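Long-range contacts in 1-pyrroline-5-carboxylate dehydrogenase (Thermus thermophilus, PDB 1UZB), which probably catalyses the NAD-dependent oxidation of glutamate semialdehyde, the open form of 1-pyrroline-5-carboxylate, to glutamate in proline breakdown: residues 38-46 / 230-238; 173-183 / 200-211. All blocks are in the same frame, centred on the assembly; numbering follows the deposited sequence.

Contact 1: 38-46 / 230-238; sequences YPLYIGGEW and PGVVNFLPG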
ATOM      1  N   TYR A  38     -39.714   3.515  32.979  1.00 10.86           N
ATOM      2  CA  TYR A  38     -39.233   3.576  31.601  1.00 10.42           C
ATOM      3  C   TYR A  38     -40.066   2.664  30.702  1.00  9.97           C
ATOM      4  O   TYR A  38     -40.154   1.462  30.936  1.00 10.67           O
ATOM      5  CB  TYR A  38     -37.763   3.149  31.525  1.00 10.95           C
ATOM      6  CG  TYR A  38     -36.845   3.855  32.503  1.00 11.07           C
ATOM      7  CD1 TYR A  38     -36.828   3.504  33.853  1.00 11.45           C
ATOM      8  CD2 TYR A  38     -35.993   4.874  32.077  1.00 12.39           C
ATOM      9  CE1 TYR A  38     -35.984   4.153  34.756  1.00 11.34           C
ATOM     10  CE2 TYR A  38     -35.146   5.528  32.971  1.00 12.06           C
ATOM     11  CZ  TYR A  38     -35.147   5.162  34.306  1.00 11.53           C
ATOM     12  OH  TYR A  38     -34.308   5.809  35.185  1.00 12.71           O
ATOM     13  N   PRO A  39     -40.691   3.227  29.658  1.00 10.61           N
ATOM     14  CA  PRO A  39     -41.509   2.415  28.750  1.00  9.97           C
ATOM     15  C   PRO A  39     -40.668   1.616  27.753  1.00 10.60           C
ATOM     16  O   PRO A  39     -39.436   1.626  27.807  1.00 10.75           O
ATOM     17  CB  PRO A  39     -42.371   3.454  28.032  1.00 10.59           C
ATOM     18  CG  PRO A  39     -42.358   4.647  28.960  1.00 11.75           C
ATOM     19  CD  PRO A  39     -40.936   4.659  29.431  1.00 10.74           C
ATOM     20  N   LEU A  40     -41.350   0.905  26.861  1.00  9.47           N
ATOM     21  CA  LEU A  40     -40.681   0.151  25.809  1.00  9.37           C
ATOM     22  C   LEU A  40     -40.345   1.201  24.749  1.00  8.57           C
ATOM     23  O   LEU A  40     -40.846   2.321  24.807  1.00  7.61           O
ATOM     24  CB  LEU A  40     -41.636  -0.873  25.182  1.00 10.23           C
ATOM     25  CG  LEU A  40     -42.431  -1.827  26.083  1.00 10.86           C
ATOM     26  CD1 LEU A  40     -43.368  -2.686  25.233  1.00 10.09           C
ATOM     27  CD2 LEU A  40     -41.473  -2.704  26.868  1.00  9.74           C
ATOM     28  N   TYR A  41     -39.493   0.855  23.793  1.00  8.54           N
ATOM     29  CA  TYR A  41     -39.171   1.780  22.714  1.00  8.03           C
ATOM     30  C   TYR A  41     -39.396   1.000  21.427  1.00  8.89           C
ATOM     31  O   TYR A  41     -38.654   0.068  21.112  1.00  8.84           O
ATOM     32  CB  TYR A  41     -37.720   2.261  22.793  1.00  7.76           C
ATOM     33  CG  TYR A  41     -37.395   3.378  21.817  1.00  8.33           C
ATOM     34  CD1 TYR A  41     -37.753   4.702  22.091  1.00  7.80           C
ATOM     35  CD2 TYR A  41     -36.732   3.112  20.618  1.00  6.75           C
ATOM     36  CE1 TYR A  41     -37.451   5.732  21.193  1.00  8.46           C
ATOM     37  CE2 TYR A  41     -36.432   4.129  19.717  1.00  8.33           C
ATOM     38  CZ  TYR A  41     -36.790   5.435  20.009  1.00  8.21           C
ATOM     39  OH  TYR A  41     -36.472   6.440  19.125  1.00  8.09           O
ATOM     40  N   ILE A  42     -40.441   1.372  20.696  1.00  8.44           N
ATOM     41  CA  ILE A  42     -40.798   0.694  19.460  1.00  9.39           C
ATOM     42  C   ILE A  42     -41.108   1.700  18.365  1.00  9.41           C
ATOM     43  O   ILE A  42     -41.844   2.658  18.589  1.00  9.13           O
ATOM     44  CB  ILE A  42     -42.051  -0.189  19.658  1.00  9.27           C
ATOM     45  CG1 ILE A  42     -41.810  -1.200  20.780  1.00  9.99           C
ATOM     46  CG2 ILE A  42     -42.396  -0.899  18.356  1.00 11.45           C
ATOM     47  CD1 ILE A  42     -43.050  -1.979  21.186  1.00 11.01           C
ATOM     48  N   GLY A  43     -40.551   1.481  17.182  1.00  8.73           N
ATOM     49  CA  GLY A  43     -40.811   2.374  16.071  1.00  9.16           C
ATOM     50  C   GLY A  43     -40.562   3.848  16.327  1.00  9.47           C
ATOM     51  O   GLY A  43     -41.354   4.697  15.914  1.00 10.50           O
ATOM     52  N   GLY A  44     -39.471   4.158  17.020  1.00 10.68           N
ATOM     53  CA  GLY A  44     -39.122   5.542  17.280  1.00 11.19           C
ATOM     54  C   GLY A  44     -39.855   6.262  18.394  1.00 12.53           C
ATOM     55  O   GLY A  44     -39.678   7.467  18.566  1.00 13.29           O
ATOM     56  N   GLU A  45     -40.672   5.542  19.156  1.00 12.54           N
ATOM     57  CA  GLU A  45     -41.408   6.170  20.248  1.00 13.05           C
ATOM     58  C   GLU A  45     -41.480   5.290  21.489  1.00 12.26           C
ATOM     59  O   GLU A  45     -41.421   4.062  21.401  1.00 10.86           O
ATOM     60  CB  GLU A  45     -42.829   6.521  19.797  1.00 17.08           C
ATOM     61  CG  GLU A  45     -43.633   5.330  19.301  1.00 20.74           C
ATOM     62  CD  GLU A  45     -45.066   5.691  18.947  1.00 24.23           C
ATOM     63  OE1 GLU A  45     -45.786   4.814  18.424  1.00 26.43           O
ATOM     64  OE2 GLU A  45     -45.474   6.847  19.194  1.00 26.97           O
ATOM     65  N   TRP A  46     -41.597   5.929  22.648  1.00 11.38           N
ATOM     66  CA  TRP A  46     -41.708   5.194  23.899  1.00 11.60           C
ATOM     67  C   TRP A  46     -43.156   4.737  24.037  1.00 12.59           C
ATOM     68  O   TRP A  46     -44.084   5.545  23.950  1.00 15.46           O
ATOM     69  CB  TRP A  46     -41.307   6.081  25.077  1.00 10.22           C
ATOM     70  CG  TRP A  46     -39.857   6.468  25.049  1.00 11.05           C
ATOM     71  CD1 TRP A  46     -39.320   7.610  24.526  1.00 11.70           C
ATOM     72  CD2 TRP A  46     -38.755   5.688  25.528  1.00 10.55           C
ATOM     73  NE1 TRP A  46     -37.950   7.589  24.649  1.00 11.69           N
ATOM     74  CE2 TRP A  46     -37.578   6.421  25.261  1.00 10.47           C
ATOM     75  CE3 TRP A  46     -38.648   4.438  26.157  1.00 10.42           C
ATOM     76  CZ2 TRP A  46     -36.307   5.945  25.600  1.00 11.24           C
ATOM     77  CZ3 TRP A  46     -37.381   3.965  26.496  1.00  9.44           C
ATOM     78  CH2 TRP A  46     -36.229   4.721  26.214  1.00  9.81           C
ATOM     79  N   PRO A 230     -36.937   5.658  13.028  1.00  8.31           N
ATOM     80  CA  PRO A 230     -37.906   4.779  13.686  1.00  8.45           C
ATOM     81  C   PRO A 230     -37.792   3.331  13.221  1.00  7.13           C
ATOM     82  O   PRO A 230     -37.706   3.061  12.021  1.00  8.43           O
ATOM     83  CB  PRO A 230     -39.245   5.401  13.302  1.00  8.83           C
ATOM     84  CG  PRO A 230     -38.914   6.860  13.196  1.00 12.24           C
ATOM     85  CD  PRO A 230     -37.606   6.834  12.444  1.00 10.07           C
ATOM     86  N   GLY A 231     -37.784   2.413  14.182  1.00  8.07           N
ATOM     87  CA  GLY A 231     -37.703   0.999  13.862  1.00  6.05           C
ATOM     88  C   GLY A 231     -36.311   0.398  13.750  1.00  6.19           C
ATOM     89  O   GLY A 231     -36.174  -0.823  13.803  1.00  6.13           O
ATOM     90  N   VAL A 232     -35.281   1.226  13.598  1.00  6.57           N
ATOM     91  CA  VAL A 232     -33.924   0.702  13.466  1.00  5.30           C
ATOM     92  C   VAL A 232     -33.471  -0.028  14.734  1.00  6.72           C
ATOM     93  O   VAL A 232     -32.850  -1.087  14.650  1.00  6.26           O
ATOM     94  CB  VAL A 232     -32.945   1.830  13.074  1.00  3.93           C
ATOM     95  CG1 VAL A 232     -31.517   1.312  13.051  1.00  4.78           C
ATOM     96  CG2 VAL A 232     -33.317   2.358  11.694  1.00  7.05           C
ATOM     97  N   VAL A 233     -33.783   0.535  15.899  1.00  5.51           N
ATOM     98  CA  VAL A 233     -33.470  -0.104  17.179  1.00  5.74           C
ATOM     99  C   VAL A 233     -34.730  -0.066  18.041  1.00  5.48           C
ATOM    100  O   VAL A 233     -35.412   0.967  18.128  1.00  6.57           O
ATOM    101  CB  VAL A 233     -32.298   0.580  17.938  1.00  6.30           C
ATOM    102  CG1 VAL A 233     -30.980   0.310  17.210  1.00  6.96           C
ATOM    103  CG2 VAL A 233     -32.552   2.070  18.086  1.00  7.19           C
ATOM    104  N   ASN A 234     -35.032  -1.197  18.673  1.00  5.98           N
ATOM    105  CA  ASN A 234     -36.224  -1.328  19.501  1.00  5.96           C
ATOM    106  C   ASN A 234     -35.858  -1.979  20.832  1.00  6.63           C
ATOM    107  O   ASN A 234     -35.037  -2.899  20.887  1.00  7.24           O
ATOM    108  CB  ASN A 234     -37.268  -2.147  18.739  1.00  7.67           C
ATOM    109  CG  ASN A 234     -37.551  -1.570  17.355  1.00  6.27           C
ATOM    110  OD1 ASN A 234     -38.363  -0.656  17.195  1.00  6.84           O
ATOM    111  ND2 ASN A 234     -36.852  -2.086  16.352  1.00  6.59           N
ATOM    112  N   PHE A 235     -36.485  -1.485  21.896  1.00  7.40           N
ATOM    113  CA  PHE A 235     -36.237  -1.909  23.272  1.00  6.88           C
ATOM    114  C   PHE A 235     -37.424  -2.677  23.850  1.00  7.27           C
ATOM    115  O   PHE A 235     -38.498  -2.103  24.046  1.00  7.11           O
ATOM    116  CB  PHE A 235     -35.958  -0.641  24.088  1.00  8.20           C
ATOM    117  CG  PHE A 235     -35.685  -0.875  25.545  1.00  7.04           C
ATOM    118  CD1 PHE A 235     -36.493  -0.279  26.509  1.00  7.33           C
ATOM    119  CD2 PHE A 235     -34.589  -1.622  25.961  1.00  7.73           C
ATOM    120  CE1 PHE A 235     -36.214  -0.416  27.860  1.00  7.21           C
ATOM    121  CE2 PHE A 235     -34.300  -1.766  27.317  1.00  8.54           C
ATOM    122  CZ  PHE A 235     -35.116  -1.159  28.266  1.00  6.87           C
ATOM    123  N   LEU A 236     -37.220  -3.963  24.136  1.00  6.67           N
ATOM    124  CA  LEU A 236     -38.281  -4.815  24.663  1.00  7.71           C
ATOM    125  C   LEU A 236     -37.998  -5.562  25.960  1.00  9.01           C
ATOM    126  O   LEU A 236     -37.787  -6.779  25.956  1.00  9.21           O
ATOM    127  CB  LEU A 236     -38.711  -5.840  23.607  1.00  9.24           C
ATOM    128  CG  LEU A 236     -39.360  -5.346  22.312  1.00 10.20           C
ATOM    129  CD1 LEU A 236     -39.855  -6.543  21.507  1.00 12.46           C
ATOM    130  CD2 LEU A 236     -40.523  -4.419  22.632  1.00 11.88           C
ATOM    131  N   PRO A 237     -37.973  -4.844  27.091  1.00  9.02           N
ATOM    132  CA  PRO A 237     -37.723  -5.527  28.364  1.00  9.72           C
ATOM    133  C   PRO A 237     -38.881  -6.497  28.612  1.00 11.37           C
ATOM    134  O   PRO A 237     -40.026  -6.204  28.257  1.00 11.08           O
ATOM    135  CB  PRO A 237     -37.688  -4.379  29.374  1.00  9.54           C
ATOM    136  CG  PRO A 237     -38.546  -3.311  28.724  1.00  9.26           C
ATOM    137  CD  PRO A 237     -38.118  -3.392  27.281  1.00  9.20           C
ATOM    138  N   GLY A 238     -38.581  -7.651  29.200  1.00 11.90           N
ATOM    139  CA  GLY A 238     -39.615  -8.634  29.469  1.00 14.39           C
ATOM    140  C   GLY A 238     -39.247  -9.603  30.576  1.00 14.77           C
ATOM    141  O   GLY A 238     -38.087  -9.700  30.971  1.00 15.71           O
TER
HETATM  142  O   HOH W   1     -37.331   2.453  16.877  1.00 11.11           O
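Y41 and F235 form a single antiparallel hydrogen-bonded pair where the short strands 40-42 and 233-235 run at 153° to each other. Y41 N donates to F235 O at 3.1 Å, and F235 N donates to Y41 O at 2.8 Å. Beside these bonds the two CB atoms touch. F235 has CG anti to its backbone N (chi1 180°), which carries the ring across to P39. The ring edge meets P39 O, with CD1 at 3.7 Å from that oxygen. P39 O is buried and has no hydrogen-bond partner in the model. L40 CD2 is pressed against P237 CD at 3.4 Å, a tight contact. I42 CD1 meets L236 CD2 at 3.8 Å, the two side chains crossing at about a right angle. The amide of N234 is held at both ends. G43 N donates to OD1 at 3.1 Å, almost in line with the C=O bond (172°). ND2 donates to G231 O and to V204 O. Water 1 bridges G44 N, G231 N and V233 O. P230 CB lies against G43 O, and a CB on G44 would run into P230 CB. The Y41 ring turns an edge to V233 O, while its OH bonds to H224. The arrangement is a two-residue beta hairpin with a type I' turn from I42 to E45, docked on the outer strand of a mostly parallel, Rossmann-like sheet.

Contact 2: 173-183 / 200-211; sequences PLGAGVVIAPW and VGNTVIAKPAED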
ATOM      1  N   PRO A 173     -26.637  -5.928   4.234  1.00  5.84           N
ATOM      2  CA  PRO A 173     -27.115  -6.387   5.540  1.00  4.66           C
ATOM      3  C   PRO A 173     -28.162  -7.485   5.386  1.00  5.49           C
ATOM      4  O   PRO A 173     -28.762  -7.641   4.320  1.00  7.41           O
ATOM      5  CB  PRO A 173     -27.659  -5.108   6.175  1.00  5.72           C
ATOM      6  CG  PRO A 173     -28.132  -4.323   4.992  1.00  6.45           C
ATOM      7  CD  PRO A 173     -27.030  -4.530   3.985  1.00  7.52           C
ATOM      8  N   LEU A 174     -28.376  -8.239   6.459  1.00  5.29           N
ATOM      9  CA  LEU A 174     -29.310  -9.360   6.460  1.00  5.73           C
ATOM     10  C   LEU A 174     -30.779  -9.000   6.628  1.00  6.47           C
ATOM     11  O   LEU A 174     -31.630  -9.514   5.904  1.00  7.16           O
ATOM     12  CB  LEU A 174     -28.917 -10.351   7.558  1.00  6.34           C
ATOM     13  CG  LEU A 174     -27.479 -10.873   7.534  1.00  5.76           C
ATOM     14  CD1 LEU A 174     -27.207 -11.704   8.780  1.00  6.40           C
ATOM     15  CD2 LEU A 174     -27.263 -11.689   6.272  1.00  8.00           C
ATOM     16  N   GLY A 175     -31.081  -8.140   7.596  1.00  5.44           N
ATOM     17  CA  GLY A 175     -32.460  -7.754   7.832  1.00  6.07           C
ATOM     18  C   GLY A 175     -32.684  -7.387   9.284  1.00  5.97           C
ATOM     19  O   GLY A 175     -31.834  -6.751   9.904  1.00  6.10           O
ATOM     20  N   ALA A 176     -33.834  -7.784   9.821  1.00  5.89           N
ATOM     21  CA  ALA A 176     -34.180  -7.504  11.210  1.00  5.92           C
ATOM     22  C   ALA A 176     -33.857  -8.721  12.065  1.00  5.86           C
ATOM     23  O   ALA A 176     -34.220  -9.847  11.717  1.00  7.44           O
ATOM     24  CB  ALA A 176     -35.666  -7.163  11.328  1.00  6.45           C
ATOM     25  N   GLY A 177     -33.174  -8.485  13.181  1.00  6.04           N
ATOM     26  CA  GLY A 177     -32.811  -9.574  14.072  1.00  6.40           C
ATOM     27  C   GLY A 177     -33.068  -9.242  15.527  1.00  5.88           C
ATOM     28  O   GLY A 177     -33.484  -8.132  15.866  1.00  6.80           O
ATOM     29  N   VAL A 178     -32.827 -10.216  16.397  1.00  5.41           N
ATOM     30  CA  VAL A 178     -33.040 -10.012  17.819  1.00  5.45           C
ATOM     31  C   VAL A 178     -31.738 -10.129  18.606  1.00  5.47           C
ATOM     32  O   VAL A 178     -30.879 -10.972  18.308  1.00  5.92           O
ATOM     33  CB  VAL A 178     -34.082 -11.020  18.383  1.00  5.60           C
ATOM     34  CG1 VAL A 178     -33.624 -12.450  18.134  1.00  6.77           C
ATOM     35  CG2 VAL A 178     -34.297 -10.776  19.876  1.00  6.75           C
ATOM     36  N   VAL A 179     -31.597  -9.251  19.592  1.00  5.02           N
ATOM     37  CA  VAL A 179     -30.440  -9.227  20.472  1.00  5.93           C
ATOM     38  C   VAL A 179     -30.918  -9.589  21.875  1.00  5.92           C
ATOM     39  O   VAL A 179     -31.869  -8.997  22.389  1.00  6.98           O
ATOM     40  CB  VAL A 179     -29.791  -7.820  20.496  1.00  6.10           C
ATOM     41  CG1 VAL A 179     -28.838  -7.691  21.680  1.00  8.60           C
ATOM     42  CG2 VAL A 179     -29.043  -7.581  19.194  1.00  9.68           C
ATOM     43  N   ILE A 180     -30.263 -10.573  22.481  1.00  6.37           N
ATOM     44  CA  ILE A 180     -30.596 -11.021  23.829  1.00  6.30           C
ATOM     45  C   ILE A 180     -29.331 -10.758  24.638  1.00  6.23           C
ATOM     46  O   ILE A 180     -28.346 -11.494  24.538  1.00  6.21           O
ATOM     47  CB  ILE A 180     -30.968 -12.520  23.823  1.00  7.15           C
ATOM     48  CG1 ILE A 180     -32.213 -12.718  22.949  1.00  9.93           C
ATOM     49  CG2 ILE A 180     -31.229 -13.013  25.244  1.00  8.54           C
ATOM     50  CD1 ILE A 180     -32.617 -14.153  22.749  1.00 12.69           C
ATOM     51  N   ALA A 181     -29.372  -9.688  25.427  1.00  6.42           N
ATOM     52  CA  ALA A 181     -28.228  -9.237  26.215  1.00  6.45           C
ATOM     53  C   ALA A 181     -28.119  -9.764  27.643  1.00  6.36           C
ATOM     54  O   ALA A 181     -29.101 -10.195  28.243  1.00  8.27           O
ATOM     55  CB  ALA A 181     -28.204  -7.709  26.233  1.00  7.42           C
ATOM     56  N   PRO A 182     -26.904  -9.716  28.208  1.00  6.49           N
ATOM     57  CA  PRO A 182     -26.617 -10.179  29.566  1.00  6.67           C
ATOM     58  C   PRO A 182     -26.767  -9.071  30.602  1.00  6.41           C
ATOM     59  O   PRO A 182     -26.800  -7.886  30.263  1.00  7.00           O
ATOM     60  CB  PRO A 182     -25.175 -10.642  29.454  1.00  8.24           C
ATOM     61  CG  PRO A 182     -24.590  -9.575  28.589  1.00  8.58           C
ATOM     62  CD  PRO A 182     -25.650  -9.389  27.502  1.00  8.75           C
ATOM     63  N   TRP A 183     -26.851  -9.466  31.869  1.00  7.15           N
ATOM     64  CA  TRP A 183     -26.978  -8.501  32.952  1.00  6.88           C
ATOM     65  C   TRP A 183     -25.633  -8.075  33.525  1.00  7.01           C
ATOM     66  O   TRP A 183     -25.551  -7.049  34.198  1.00  7.69           O
ATOM     67  CB  TRP A 183     -27.841  -9.059  34.097  1.00  7.62           C
ATOM     68  CG  TRP A 183     -27.442 -10.424  34.597  1.00  8.80           C
ATOM     69  CD1 TRP A 183     -28.012 -11.615  34.253  1.00  8.53           C
ATOM     70  CD2 TRP A 183     -26.404 -10.736  35.542  1.00  7.52           C
ATOM     71  NE1 TRP A 183     -27.403 -12.647  34.924  1.00  8.98           N
ATOM     72  CE2 TRP A 183     -26.412 -12.137  35.721  1.00  7.27           C
ATOM     73  CE3 TRP A 183     -25.471  -9.967  36.256  1.00  7.60           C
ATOM     74  CZ2 TRP A 183     -25.524 -12.790  36.582  1.00  7.69           C
ATOM     75  CZ3 TRP A 183     -24.587 -10.619  37.116  1.00  6.80           C
ATOM     76  CH2 TRP A 183     -24.622 -12.016  37.270  1.00  8.39           C
ATOM     77  N   VAL A 200     -23.911  -1.707   9.956  1.00  4.67           N
ATOM     78  CA  VAL A 200     -23.839  -2.109   8.561  1.00  5.01           C
ATOM     79  C   VAL A 200     -25.180  -2.232   7.844  1.00  4.84           C
ATOM     80  O   VAL A 200     -25.242  -2.758   6.731  1.00  6.06           O
ATOM     81  CB  VAL A 200     -23.043  -3.428   8.401  1.00  5.27           C
ATOM     82  CG1 VAL A 200     -21.597  -3.210   8.827  1.00  7.15           C
ATOM     83  CG2 VAL A 200     -23.689  -4.538   9.219  1.00  6.82           C
ATOM     84  N   GLY A 201     -26.257  -1.767   8.475  1.00  4.24           N
ATOM     85  CA  GLY A 201     -27.542  -1.795   7.798  1.00  4.71           C
ATOM     86  C   GLY A 201     -28.653  -2.695   8.293  1.00  4.75           C
ATOM     87  O   GLY A 201     -29.723  -2.720   7.690  1.00  4.98           O
ATOM     88  N   ASN A 202     -28.420  -3.446   9.362  1.00  4.24           N
ATOM     89  CA  ASN A 202     -29.465  -4.310   9.901  1.00  4.31           C
ATOM     90  C   ASN A 202     -30.297  -3.503  10.889  1.00  4.60           C
ATOM     91  O   ASN A 202     -29.931  -2.382  11.259  1.00  5.51           O
ATOM     92  CB  ASN A 202     -28.844  -5.496  10.643  1.00  4.32           C
ATOM     93  CG  ASN A 202     -28.029  -6.392   9.741  1.00  3.71           C
ATOM     94  OD1 ASN A 202     -28.574  -7.202   8.992  1.00  4.47           O
ATOM     95  ND2 ASN A 202     -26.710  -6.248   9.803  1.00  5.01           N
ATOM     96  N   THR A 203     -31.429  -4.065  11.303  1.00  4.14           N
ATOM     97  CA  THR A 203     -32.270  -3.421  12.304  1.00  5.07           C
ATOM     98  C   THR A 203     -32.382  -4.432  13.440  1.00  5.14           C
ATOM     99  O   THR A 203     -32.275  -5.645  13.221  1.00  5.74           O
ATOM    100  CB  THR A 203     -33.648  -3.015  11.751  1.00  5.10           C
ATOM    101  OG1 THR A 203     -34.335  -4.167  11.255  1.00  5.57           O
ATOM    102  CG2 THR A 203     -33.474  -1.989  10.636  1.00  5.71           C
ATOM    103  N   VAL A 204     -32.586  -3.933  14.655  1.00  5.31           N
ATOM    104  CA  VAL A 204     -32.596  -4.793  15.826  1.00  5.97           C
ATOM    105  C   VAL A 204     -33.715  -4.603  16.842  1.00  5.91           C
ATOM    106  O   VAL A 204     -34.200  -3.490  17.065  1.00  6.96           O
ATOM    107  CB  VAL A 204     -31.237  -4.623  16.575  1.00  5.72           C
ATOM    108  CG1 VAL A 204     -31.276  -5.278  17.949  1.00  7.62           C
ATOM    109  CG2 VAL A 204     -30.113  -5.203  15.739  1.00  6.81           C
ATOM    110  N   ILE A 205     -34.121  -5.719  17.439  1.00  6.12           N
ATOM    111  CA  ILE A 205     -35.097  -5.728  18.520  1.00  6.11           C
ATOM    112  C   ILE A 205     -34.230  -6.236  19.674  1.00  6.47           C
ATOM    113  O   ILE A 205     -33.714  -7.351  19.626  1.00  6.96           O
ATOM    114  CB  ILE A 205     -36.251  -6.717  18.275  1.00  7.69           C
ATOM    115  CG1 ILE A 205     -37.025  -6.314  17.019  1.00  8.47           C
ATOM    116  CG2 ILE A 205     -37.182  -6.725  19.480  1.00  9.24           C
ATOM    117  CD1 ILE A 205     -38.154  -7.265  16.668  1.00 11.98           C
ATOM    118  N   ALA A 206     -34.047  -5.408  20.697  1.00  6.67           N
ATOM    119  CA  ALA A 206     -33.200  -5.783  21.822  1.00  7.52           C
ATOM    120  C   ALA A 206     -33.947  -6.111  23.098  1.00  7.36           C
ATOM    121  O   ALA A 206     -34.812  -5.348  23.540  1.00  7.89           O
ATOM    122  CB  ALA A 206     -32.187  -4.674  22.094  1.00  8.42           C
ATOM    123  N   LYS A 207     -33.615  -7.259  23.682  1.00  7.00           N
ATOM    124  CA  LYS A 207     -34.217  -7.679  24.935  1.00  9.42           C
ATOM    125  C   LYS A 207     -33.148  -7.590  26.012  1.00  8.94           C
ATOM    126  O   LYS A 207     -32.198  -8.374  26.023  1.00  8.35           O
ATOM    127  CB  LYS A 207     -34.727  -9.121  24.872  1.00 10.65           C
ATOM    128  CG  LYS A 207     -35.467  -9.514  26.150  1.00 14.67           C
ATOM    129  CD  LYS A 207     -35.318 -10.981  26.505  1.00 19.72           C
ATOM    130  CE  LYS A 207     -35.895 -11.248  27.891  1.00 21.55           C
ATOM    131  NZ  LYS A 207     -35.731 -12.664  28.321  1.00 24.13           N
ATOM    132  N   PRO A 208     -33.273  -6.618  26.920  1.00  8.36           N
ATOM    133  CA  PRO A 208     -32.285  -6.475  27.990  1.00  8.76           C
ATOM    134  C   PRO A 208     -32.489  -7.591  29.003  1.00  8.78           C
ATOM    135  O   PRO A 208     -33.553  -8.213  29.037  1.00  8.43           O
ATOM    136  CB  PRO A 208     -32.621  -5.114  28.581  1.00  8.67           C
ATOM    137  CG  PRO A 208     -34.126  -5.066  28.432  1.00  7.67           C
ATOM    138  CD  PRO A 208     -34.329  -5.593  27.030  1.00  8.54           C
ATOM    139  N   ALA A 209     -31.471  -7.863  29.811  1.00  8.16           N
ATOM    140  CA  ALA A 209     -31.593  -8.880  30.845  1.00  7.98           C
ATOM    141  C   ALA A 209     -32.509  -8.273  31.909  1.00  8.69           C
ATOM    142  O   ALA A 209     -32.463  -7.066  32.154  1.00  8.78           O
ATOM    143  CB  ALA A 209     -30.225  -9.200  31.430  1.00  6.99           C
ATOM    144  N   GLU A 210     -33.340  -9.102  32.530  1.00  8.83           N
ATOM    145  CA  GLU A 210     -34.284  -8.631  33.546  1.00  9.83           C
ATOM    146  C   GLU A 210     -33.692  -7.773  34.659  1.00  9.95           C
ATOM    147  O   GLU A 210     -34.308  -6.798  35.085  1.00 10.20           O
ATOM    148  CB  GLU A 210     -35.009  -9.813  34.198  1.00 12.65           C
ATOM    149  CG  GLU A 210     -35.847 -10.656  33.263  1.00 16.36           C
ATOM    150  CD  GLU A 210     -36.662 -11.696  34.012  1.00 18.30           C
ATOM    151  OE1 GLU A 210     -37.201 -12.610  33.360  1.00 21.26           O
ATOM    152  OE2 GLU A 210     -36.770 -11.591  35.253  1.00 20.54           O
ATOM    153  N   ASP A 211     -32.502  -8.140  35.126  1.00  9.22           N
ATOM    154  CA  ASP A 211     -31.847  -7.421  36.216  1.00 11.30           C
ATOM    155  C   ASP A 211     -31.235  -6.081  35.831  1.00 10.95           C
ATOM    156  O   ASP A 211     -30.807  -5.324  36.704  1.00 11.74           O
ATOM    157  CB  ASP A 211     -30.753  -8.297  36.837  1.00 12.38           C
ATOM    158  CG  ASP A 211     -31.310  -9.502  37.569  1.00 13.74           C
ATOM    159  OD1 ASP A 211     -32.050  -9.305  38.555  1.00 16.85           O
ATOM    160  OD2 ASP A 211     -31.005 -10.643  37.161  1.00 17.75           O
TER
HETATM  161  O   HOH W   2     -31.778 -10.577  27.778  1.00 15.64           O
HETATM  162  O   HOH W   3     -29.036  -6.332  29.256  1.00  8.36           O
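N202 has CG beside its backbone N and anti to its carbonyl carbon (chi1 -63°), and this swings OD1 toward the backbone of L174 and G175. G175 N donates to OD1 at 3.0 Å, nearly straight and in the carbonyl plane of the amide. L174 N lies at 2.7 Å from the same OD1, but that bond is bent and weak. ND2 donates to P197 O and F506 O. A leucine in place of N202 would probably leave the G175 and L174 amides without their side-chain acceptor and F506 O without the ND2 donor. T203 places OG1 between its backbone N and carbonyl carbon (chi1 59°), 3.3 Å from A176 CB, where it also bonds to A83 O. P173 CB packs on V200 O at 3.4 Å, next to G201, the positive-phi residue of the Schellman motif that ends helix 188-199. That helix links the two strands in a beta-alpha-beta unit of the Rossmann-like fold of aldehyde dehydrogenases. Strands 176-180 and 203-207 pair in parallel. The ladder starts with T203 N to G175 O and ends with A181 N to K207 O; within it, K207 N to V179 O is 2.8 Å long and close to straight (174°). On the face of V179, V204 and A206, covered by helix 188-199, V179 CG2 is squeezed against V204 CG1 at 3.4 Å. The opposite face, with A176, V178, T203 and I205, is partly covered by helix 73-90. At the end of the strands, water 2 links A181 O to K207 O, and beyond it water 3 links P182 O to A209 N. A209 CB sits at the edge of the W183 ring and reaches W183 N at 3.4 Å.

In the fold
Contacts 1 and 2 lie side by side, their centres about 11 Å apart. Strand 233-235 of contact 1 is the parallel neighbour of strand 203-207 of contact 2. N234 O to A206 N is 2.7 Å and L236 N to A206 O is 2.8 Å, both probable hydrogen bonds. L236 CD1 packs on I205 CG2 at 3.4 Å. Contact 2 thus lies further into the sheet, and contact 1 adds the hairpin at its side. In this fold the coenzyme normally binds at the C-terminal ends of the parallel strands, the end where W183 and A209 meet. At the other end, the P173 side chain is about 6 Å from a bound methylpentanediol, probably from the crystallisation liquor.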